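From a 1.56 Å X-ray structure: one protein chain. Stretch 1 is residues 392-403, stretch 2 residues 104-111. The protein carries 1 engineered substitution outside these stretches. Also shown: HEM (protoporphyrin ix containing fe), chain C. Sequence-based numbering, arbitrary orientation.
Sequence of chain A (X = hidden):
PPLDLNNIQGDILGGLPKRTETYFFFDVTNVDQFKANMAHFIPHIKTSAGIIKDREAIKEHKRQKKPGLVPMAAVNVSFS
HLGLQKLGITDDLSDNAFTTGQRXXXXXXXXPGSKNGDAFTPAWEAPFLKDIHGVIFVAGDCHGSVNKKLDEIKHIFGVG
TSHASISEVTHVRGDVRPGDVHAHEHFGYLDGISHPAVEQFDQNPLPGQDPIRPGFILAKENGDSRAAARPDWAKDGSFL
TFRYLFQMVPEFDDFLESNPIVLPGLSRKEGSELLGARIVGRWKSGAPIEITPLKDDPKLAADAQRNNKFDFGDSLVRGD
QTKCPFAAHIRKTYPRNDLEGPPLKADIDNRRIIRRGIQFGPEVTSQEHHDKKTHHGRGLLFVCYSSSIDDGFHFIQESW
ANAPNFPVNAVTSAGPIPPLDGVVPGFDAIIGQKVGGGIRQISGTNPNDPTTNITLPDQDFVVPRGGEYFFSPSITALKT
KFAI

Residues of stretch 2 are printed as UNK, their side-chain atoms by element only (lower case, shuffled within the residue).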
ATOM      1  N   GLY A 392      -9.053  -6.062  -4.338  1.00  9.33           N
ATOM      2  CA  GLY A 392      -8.245  -5.423  -3.346  1.00  9.50           C
ATOM      3  C   GLY A 392      -8.112  -3.918  -3.470  1.00  8.67           C
ATOM      4  O   GLY A 392      -9.034  -3.171  -3.272  1.00  9.64           O
ATOM      5  N   PHE A 393      -6.905  -3.540  -3.912  1.00 10.06           N
ATOM      6  CA  PHE A 393      -6.610  -2.112  -3.984  1.00  8.68           C
ATOM      7  C   PHE A 393      -7.709  -1.270  -4.626  1.00  8.56           C
ATOM      8  O   PHE A 393      -8.115  -0.254  -4.090  1.00  8.65           O
ATOM      9  CB  PHE A 393      -5.295  -1.871  -4.736  1.00  9.28           C
ATOM     10  CG  PHE A 393      -5.106  -0.406  -5.048  1.00  8.79           C
ATOM     11  CD1 PHE A 393      -4.623   0.452  -4.033  1.00  8.74           C
ATOM     12  CD2 PHE A 393      -5.450   0.100  -6.296  1.00  9.08           C
ATOM     13  CE1 PHE A 393      -4.543   1.821  -4.273  1.00 10.10           C
ATOM     14  CE2 PHE A 393      -5.357   1.493  -6.545  1.00  9.81           C
ATOM     15  CZ  PHE A 393      -4.903   2.336  -5.516  1.00  9.64           C
ATOM     16  N   HIS A 394      -8.183  -1.624  -5.828  1.00  9.37           N
ATOM     17  CA  HIS A 394      -9.171  -0.763  -6.472  1.00  9.80           C
ATOM     18  C   HIS A 394     -10.453  -0.649  -5.643  1.00 10.17           C
ATOM     19  O   HIS A 394     -11.026   0.440  -5.575  1.00  9.80           O
ATOM     20  CB  HIS A 394      -9.483  -1.340  -7.874  1.00 10.08           C
ATOM     21  CG  HIS A 394     -10.466  -0.517  -8.653  1.00 11.51           C
ATOM     22  ND1 HIS A 394     -11.823  -0.481  -8.369  1.00 14.54           N
ATOM     23  CD2 HIS A 394     -10.266   0.328  -9.683  1.00 11.49           C
ATOM     24  CE1 HIS A 394     -12.418   0.315  -9.251  1.00 13.65           C
ATOM     25  NE2 HIS A 394     -11.474   0.869 -10.003  1.00 17.13           N
ATOM     26  N   PHE A 395     -10.955  -1.789  -5.183  1.00  9.60           N
ATOM     27  CA  PHE A 395     -12.183  -1.839  -4.418  1.00  9.70           C
ATOM     28  C   PHE A 395     -12.063  -1.003  -3.139  1.00  9.52           C
ATOM     29  O   PHE A 395     -12.951  -0.185  -2.790  1.00 10.02           O
ATOM     30  CB  PHE A 395     -12.566  -3.259  -4.140  1.00 10.66           C
ATOM     31  CG  PHE A 395     -13.950  -3.388  -3.605  1.00 11.52           C
ATOM     32  CD1 PHE A 395     -14.179  -3.326  -2.285  1.00 14.09           C
ATOM     33  CD2 PHE A 395     -15.019  -3.617  -4.501  1.00 14.73           C
ATOM     34  CE1 PHE A 395     -15.476  -3.495  -1.740  1.00 14.97           C
ATOM     35  CE2 PHE A 395     -16.288  -3.712  -3.996  1.00 15.69           C
ATOM     36  CZ  PHE A 395     -16.513  -3.700  -2.621  1.00 15.75           C
ATOM     37  N   ILE A 396     -10.951  -1.153  -2.443  1.00  8.50           N
ATOM     38  CA  ILE A 396     -10.713  -0.443  -1.234  1.00  9.33           C
ATOM     39  C   ILE A 396     -10.799   1.050  -1.503  1.00  8.97           C
ATOM     40  O   ILE A 396     -11.435   1.791  -0.721  1.00 10.07           O
ATOM     41  CB  ILE A 396      -9.347  -0.754  -0.603  1.00  9.80           C
ATOM     42  CG1 ILE A 396      -9.240  -2.222  -0.077  1.00 10.21           C
ATOM     43  CG2 ILE A 396      -9.006   0.163   0.569  1.00 10.86           C
ATOM     44  CD1 ILE A 396      -7.816  -2.714   0.138  1.00 11.31           C
ATOM     45  N   GLN A 397     -10.072   1.486  -2.523  1.00  8.49           N
ATOM     46  CA  GLN A 397     -10.067   2.898  -2.839  1.00  8.70           C
ATOM     47  C   GLN A 397     -11.422   3.404  -3.196  1.00  9.40           C
ATOM     48  O   GLN A 397     -11.918   4.404  -2.624  1.00 11.36           O
ATOM     49  CB  GLN A 397      -9.090   3.158  -3.949  1.00  9.70           C
ATOM     50  CG  GLN A 397      -8.891   4.667  -4.331  1.00 10.34           C
ATOM     51  CD  GLN A 397      -8.074   5.409  -3.269  1.00 10.34           C
ATOM     52  OE1 GLN A 397      -6.986   5.034  -2.941  1.00 11.21           O
ATOM     53  NE2 GLN A 397      -8.708   6.397  -2.636  1.00 10.48           N
ATOM     54  N   GLU A 398     -12.099   2.739  -4.166  1.00  9.75           N
ATOM     55  CA  GLU A 398     -13.347   3.297  -4.702  1.00 10.80           C
ATOM     56  C   GLU A 398     -14.523   3.053  -3.814  1.00 11.59           C
ATOM     57  O   GLU A 398     -15.368   3.955  -3.607  1.00 13.15           O
ATOM     58  CB  GLU A 398     -13.638   2.668  -6.054  1.00 11.93           C
ATOM     59  CG  GLU A 398     -14.856   3.246  -6.730  1.00 13.66           C
ATOM     60  CD  GLU A 398     -15.317   2.593  -8.004  1.00 14.52           C
ATOM     61  OE1 GLU A 398     -14.904   1.445  -8.366  1.00 17.84           O
ATOM     62  OE2 GLU A 398     -16.166   3.346  -8.647  1.00 17.54           O
ATOM     63  N   SER A 399     -14.668   1.820  -3.363  1.00  9.76           N
ATOM     64  CA  SER A 399     -15.857   1.395  -2.643  1.00 10.67           C
ATOM     65  C   SER A 399     -15.874   1.674  -1.153  1.00  9.49           C
ATOM     66  O   SER A 399     -16.933   1.750  -0.557  1.00  9.79           O
ATOM     67  CB  SER A 399     -16.205  -0.051  -2.942  1.00 12.55           C
ATOM     68  OG  SER A 399     -16.728  -0.183  -4.287  1.00 14.88           O
ATOM     69  N   TRP A 400     -14.716   1.847  -0.535  1.00  9.38           N
ATOM     70  CA  TRP A 400     -14.584   2.073   0.898  1.00  9.10           C
ATOM     71  C   TRP A 400     -14.078   3.511   1.174  1.00  8.86           C
ATOM     72  O   TRP A 400     -14.840   4.318   1.688  1.00  9.41           O
ATOM     73  CB  TRP A 400     -13.703   1.002   1.546  1.00  9.75           C
ATOM     74  CG  TRP A 400     -14.335  -0.368   1.523  1.00  9.54           C
ATOM     75  CD1 TRP A 400     -15.653  -0.719   1.147  1.00  9.99           C
ATOM     76  CD2 TRP A 400     -13.686  -1.600   1.928  1.00 10.24           C
ATOM     77  NE1 TRP A 400     -15.820  -2.093   1.307  1.00 10.81           N
ATOM     78  CE2 TRP A 400     -14.655  -2.628   1.823  1.00 10.29           C
ATOM     79  CE3 TRP A 400     -12.379  -1.914   2.341  1.00  9.91           C
ATOM     80  CZ2 TRP A 400     -14.313  -3.979   2.081  1.00 10.50           C
ATOM     81  CZ3 TRP A 400     -12.067  -3.187   2.655  1.00  9.68           C
ATOM     82  CH2 TRP A 400     -13.074  -4.227   2.555  1.00  9.88           C
ATOM     83  N   ALA A 401     -12.823   3.811   0.854  1.00  8.38           N
ATOM     84  CA  ALA A 401     -12.209   5.118   1.156  1.00  8.60           C
ATOM     85  C   ALA A 401     -12.954   6.284   0.505  1.00  9.82           C
ATOM     86  O   ALA A 401     -13.153   7.311   1.177  1.00 10.27           O
ATOM     87  CB  ALA A 401     -10.749   5.132   0.743  1.00  9.35           C
ATOM     88  N   ASN A 402     -13.376   6.139  -0.724  1.00  9.67           N
ATOM     89  CA  ASN A 402     -13.978   7.238  -1.464  1.00  9.87           C
ATOM     90  C   ASN A 402     -15.506   7.341  -1.204  1.00 11.38           C
ATOM     91  O   ASN A 402     -16.174   8.203  -1.784  1.00 13.41           O
ATOM     92  CB  ASN A 402     -13.810   7.028  -2.974  1.00  9.46           C
ATOM     93  CG  ASN A 402     -12.411   7.142  -3.494  1.00  9.89           C
ATOM     94  OD1 ASN A 402     -11.428   7.437  -2.750  1.00 10.40           O
ATOM     95  ND2 ASN A 402     -12.315   7.024  -4.804  1.00 10.73           N
ATOM     96  N   ALA A 403     -16.079   6.374  -0.473  1.00 10.83           N
ATOM     97  CA  ALA A 403     -17.548   6.181  -0.357  1.00 10.95           C
ATOM     98  C   ALA A 403     -18.008   6.787   0.950  1.00 10.85           C
ATOM     99  O   ALA A 403     -17.791   6.219   2.014  1.00 10.68           O
ATOM    100  CB  ALA A 403     -17.902   4.710  -0.385  1.00 10.98           C
ATOM    101  N   UNK A 104      -5.683   5.069 -16.919  1.00 12.68           N
ATOM    102  CA  UNK A 104      -7.126   5.178 -17.202  1.00 14.42           C
ATOM    103  C   UNK A 104      -7.946   4.915 -15.940  1.00 13.98           C
ATOM    104  O   UNK A 104      -8.897   5.608 -15.652  1.00 13.40           O
ATOM    105  n   UNK A 104      -6.660   2.987 -22.872  1.00 38.77           N
ATOM    106  c   UNK A 104      -7.134   4.678 -19.630  1.00 23.01           C
ATOM    107  c   UNK A 104      -6.966   4.173 -22.044  1.00 33.77           C
ATOM    108  c   UNK A 104      -7.433   3.664 -20.680  1.00 27.90           C
ATOM    109  c   UNK A 104      -7.539   4.201 -18.265  1.00 16.18           C
ATOM    110  N   UNK A 105      -7.492   3.965 -15.105  1.00 11.31           N
ATOM    111  CA  UNK A 105      -8.270   3.586 -13.923  1.00 10.24           C
ATOM    112  C   UNK A 105      -8.280   4.718 -12.880  1.00 10.61           C
ATOM    113  O   UNK A 105      -9.190   4.803 -12.069  1.00 11.13           O
ATOM    114  o   UNK A 105      -8.234   1.083 -11.271  1.00 12.15           O
ATOM    115  o   UNK A 105      -9.827   1.419 -12.774  1.00 12.47           O
ATOM    116  c   UNK A 105      -8.666   1.576 -12.401  1.00 12.32           C
ATOM    117  c   UNK A 105      -7.680   2.330 -13.286  1.00 10.92           C
ATOM    118  N   UNK A 106      -7.275   5.597 -12.939  1.00 10.50           N
ATOM    119  CA  UNK A 106      -7.121   6.670 -11.999  1.00 10.79           C
ATOM    120  C   UNK A 106      -8.342   7.612 -12.022  1.00 11.32           C
ATOM    121  O   UNK A 106      -8.695   8.255 -11.038  1.00 10.86           O
ATOM    122  c   UNK A 106      -5.872   7.480 -12.309  1.00 12.13           C
ATOM    123  N   UNK A 107      -9.065   7.674 -13.144  1.00 10.61           N
ATOM    124  CA  UNK A 107     -10.302   8.463 -13.177  1.00 12.39           C
ATOM    125  C   UNK A 107     -11.293   7.948 -12.140  1.00 11.64           C
ATOM    126  O   UNK A 107     -11.780   8.714 -11.317  1.00 11.88           O
ATOM    127  c   UNK A 107     -12.791   9.303 -16.097  1.00 17.39           C
ATOM    128  c   UNK A 107     -12.116   9.340 -14.733  1.00 13.70           C
ATOM    129  o   UNK A 107     -13.809  10.067 -16.221  1.00 23.07           O
ATOM    130  o   UNK A 107     -12.319   8.603 -17.043  1.00 18.49           O
ATOM    131  c   UNK A 107     -10.945   8.369 -14.572  1.00 13.26           C
ATOM    132  N   UNK A 108     -11.507   6.634 -12.143  1.00 11.33           N
ATOM    133  CA  UNK A 108     -12.397   6.022 -11.171  1.00 12.19           C
ATOM    134  C   UNK A 108     -11.820   6.011  -9.771  1.00 13.65           C
ATOM    135  O   UNK A 108     -12.588   6.135  -8.793  1.00 13.50           O
ATOM    136  c   UNK A 108     -14.214   3.629 -13.553  1.00 22.53           C
ATOM    137  c   UNK A 108     -13.481   3.827 -10.610  1.00 16.01           C
ATOM    138  c   UNK A 108     -13.885   4.940 -12.868  1.00 18.29           C
ATOM    139  c   UNK A 108     -12.860   4.671 -11.683  1.00 14.10           C
ATOM    140  N   UNK A 109     -10.493   5.924  -9.674  1.00 11.91           N
ATOM    141  CA  UNK A 109      -9.855   6.018  -8.336  1.00 11.70           C
ATOM    142  C   UNK A 109     -10.101   7.350  -7.690  1.00 10.91           C
ATOM    143  O   UNK A 109      -9.990   7.517  -6.433  1.00  9.68           O
ATOM    144  c   UNK A 109      -8.358   5.726  -8.350  1.00 12.36           C
ATOM    145  c   UNK A 109      -8.453   3.234  -8.106  1.00 12.33           C
ATOM    146  c   UNK A 109      -6.365   4.339  -8.908  1.00 13.55           C
ATOM    147  c   UNK A 109      -7.887   4.384  -8.882  1.00 12.20           C
ATOM    148  N   UNK A 110     -10.388   8.386  -8.489  1.00 10.10           N
ATOM    149  CA  UNK A 110     -10.629   9.719  -7.966  1.00 10.23           C
ATOM    150  C   UNK A 110      -9.475  10.698  -8.076  1.00 10.78           C
ATOM    151  O   UNK A 110      -9.553  11.795  -7.487  1.00 11.20           O
ATOM    152  N   UNK A 111      -8.435  10.355  -8.807  1.00 10.12           N
ATOM    153  CA  UNK A 111      -7.258  11.185  -8.937  1.00 10.05           C
ATOM    154  C   UNK A 111      -7.660  12.505  -9.603  1.00 12.23           C
ATOM    155  O   UNK A 111      -8.487  12.546 -10.487  1.00 12.91           O
ATOM    156  o   UNK A 111      -4.311   9.025  -9.539  1.00  9.68           O
ATOM    157  o   UNK A 111      -5.981   8.862  -8.126  1.00 11.26           O
ATOM    158  c   UNK A 111      -5.417   9.412  -9.100  1.00  9.90           C
ATOM    159  c   UNK A 111      -6.186  10.548  -9.804  1.00 10.53           C
TER
HETATM  160  CHA HEM C 501      -2.874   1.094   7.459  1.00  9.86           C
HETATM  161  CHB HEM C 501      -0.954   5.412   6.507  1.00  8.76           C
HETATM  162  CHC HEM C 501      -2.189   4.869   1.885  1.00  8.84           C
HETATM  163  CHD HEM C 501      -4.397   0.672   2.880  1.00  8.61           C
HETATM  164  C1A HEM C 501      -2.225   2.316   7.643  1.00  9.30           C
HETATM  165  C2A HEM C 501      -1.685   2.808   8.871  1.00  9.75           C
HETATM  166  C3A HEM C 501      -1.107   3.987   8.604  1.00  9.96           C
HETATM  167  C4A HEM C 501      -1.361   4.260   7.222  1.00  9.12           C
HETATM  168  CMA HEM C 501      -0.465   4.909   9.583  1.00 10.35           C
HETATM  169  CAA HEM C 501      -1.798   2.109  10.217  1.00  9.79           C
HETATM  170  CBA HEM C 501      -0.657   1.191  10.635  1.00 11.28           C
HETATM  171  CGA HEM C 501      -0.592  -0.073   9.819  1.00 12.05           C
HETATM  172  O1A HEM C 501      -1.397  -0.985  10.018  1.00 12.34           O
HETATM  173  O2A HEM C 501       0.322  -0.169   8.961  1.00 13.22           O
HETATM  174  C1B HEM C 501      -1.113   5.684   5.145  1.00 10.33           C
HETATM  175  C2B HEM C 501      -0.622   6.789   4.458  1.00 10.51           C
HETATM  176  C3B HEM C 501      -0.918   6.664   3.137  1.00  8.52           C
HETATM  177  C4B HEM C 501      -1.665   5.401   3.048  1.00  8.47           C
HETATM  178  CMB HEM C 501       0.088   7.969   5.073  1.00 11.73           C
HETATM  179  CAB HEM C 501      -0.679   7.513   1.949  1.00  9.00           C
HETATM  180  CBB HEM C 501       0.271   8.422   1.896  1.00  8.64           C
HETATM  181  C1C HEM C 501      -2.962   3.764   1.703  1.00  8.59           C
HETATM  182  C2C HEM C 501      -3.599   3.301   0.543  1.00  9.24           C
HETATM  183  C3C HEM C 501      -4.254   2.132   0.800  1.00  9.19           C
HETATM  184  C4C HEM C 501      -3.958   1.810   2.175  1.00  7.88           C
HETATM  185  CMC HEM C 501      -3.521   4.004  -0.786  1.00 10.22           C
HETATM  186  CAC HEM C 501      -5.146   1.267  -0.020  1.00  8.70           C
HETATM  187  CBC HEM C 501      -5.889   1.722  -1.050  1.00  9.94           C
HETATM  188  C1D HEM C 501      -4.087   0.433   4.222  1.00  8.40           C
HETATM  189  C2D HEM C 501      -4.435  -0.879   4.849  1.00  8.41           C
HETATM  190  C3D HEM C 501      -3.950  -0.756   6.144  1.00  8.91           C
HETATM  191  C4D HEM C 501      -3.422   0.594   6.253  1.00  9.28           C
HETATM  192  CMD HEM C 501      -5.084  -2.055   4.238  1.00  8.16           C
HETATM  193  CAD HEM C 501      -4.071  -1.761   7.285  1.00  9.28           C
HETATM  194  CBD HEM C 501      -5.371  -1.667   8.019  1.00  9.78           C
HETATM  195  CGD HEM C 501      -5.507  -2.758   9.051  1.00  9.52           C
HETATM  196  O1D HEM C 501      -5.830  -2.335  10.188  1.00 10.65           O
HETATM  197  O2D HEM C 501      -5.209  -3.904   8.781  1.00 11.04           O
HETATM  198  NA  HEM C 501      -2.124   3.264   6.623  1.00  9.36           N
HETATM  199  NB  HEM C 501      -1.816   4.888   4.303  1.00  8.58           N
HETATM  200  NC  HEM C 501      -3.312   2.877   2.750  1.00  8.57           N
HETATM  201  ND  HEM C 501      -3.566   1.279   5.112  1.00  8.41           N
HETATM  202 FE   HEM C 501      -2.773   3.105   4.730  1.00  9.01          FE
HETATM  203  O   HOH W   1     -15.259   6.355  -8.745  1.00 17.33           O

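Position 104 carries four carbons in an unbranched row ending in a nitrogen, an extended, exposed chain that lies out of reach of stretch 1. This is a lysine, Lys104, and it takes no part in the contact. At position 105 the side chain has two carbons, the second bearing two oxygens; its CA-to-CB bond points toward stretch 1, and the carboxylate lies at the edge of the His394 ring. Four atoms of this kind make an aspartate, Asp105. Position 106 has a single side-chain carbon, directed away from stretch 1 and touching nothing there: Ala106. Three carbons, the third carrying two oxygens, mark position 107 as a glutamate; Glu107, with an extended chain, also remains out of reach.

Position 108 holds four carbons forked at the first, with one arm two carbons long. The short arm of the fork packs against the His394 ring and the carboxylate of Glu398. The fork at the first carbon, with arms of unequal length, identifies isoleucine. Ile108 places CG2 3.4 Å from Glu398 OE2, and the same methyl group also packs against the His394 ring. Its backbone is engaged as well: water 1 donates to Ile108 O (2.7 Å) and to Glu398 OE2 (3.1 Å), bridging the two helices beside this packing of a methyl group against a carboxylate.

Position 109 again has four carbons, but forked at the second, and the end of the side chain reaches between Phe393, His394 and Gln397. This is Leu109, with the largest area covered by stretch 1. Its CD1 meets the edge of the Phe393 ring, 3.8 Å from CE2, while CD2 lies 4.1 Å from Gln397 CG.

Position 110 has no side-chain atoms and a positive phi of 101°, so it is glycine. Gly110 closes the helix in a Schellman motif; a CB here would be jammed against the preceding carbonyl oxygen and would fall 3.3 Å from Asn402 ND2. Position 111 bears two carbons, the second with two oxygens, making no contact with stretch 1: Asp111, whose carboxylate is bonded elsewhere in the structure.

The contact thus joins two helices inclined at 31°, with an apolar centre built around Leu109. One direct hydrogen bond secures it: Asn402 ND2 donates to Leu109 O at 2.9 Å, nearly linear at 168°. Gln397 NE2 in turn donates to Asn402 OD1 (2.9 Å), helping to orient that amide. Phe393 links this packing to the cofactor, since its CD1 lies 3.5 Å from HEM CBC.

Stretch 2 104-111: KDAEILGD
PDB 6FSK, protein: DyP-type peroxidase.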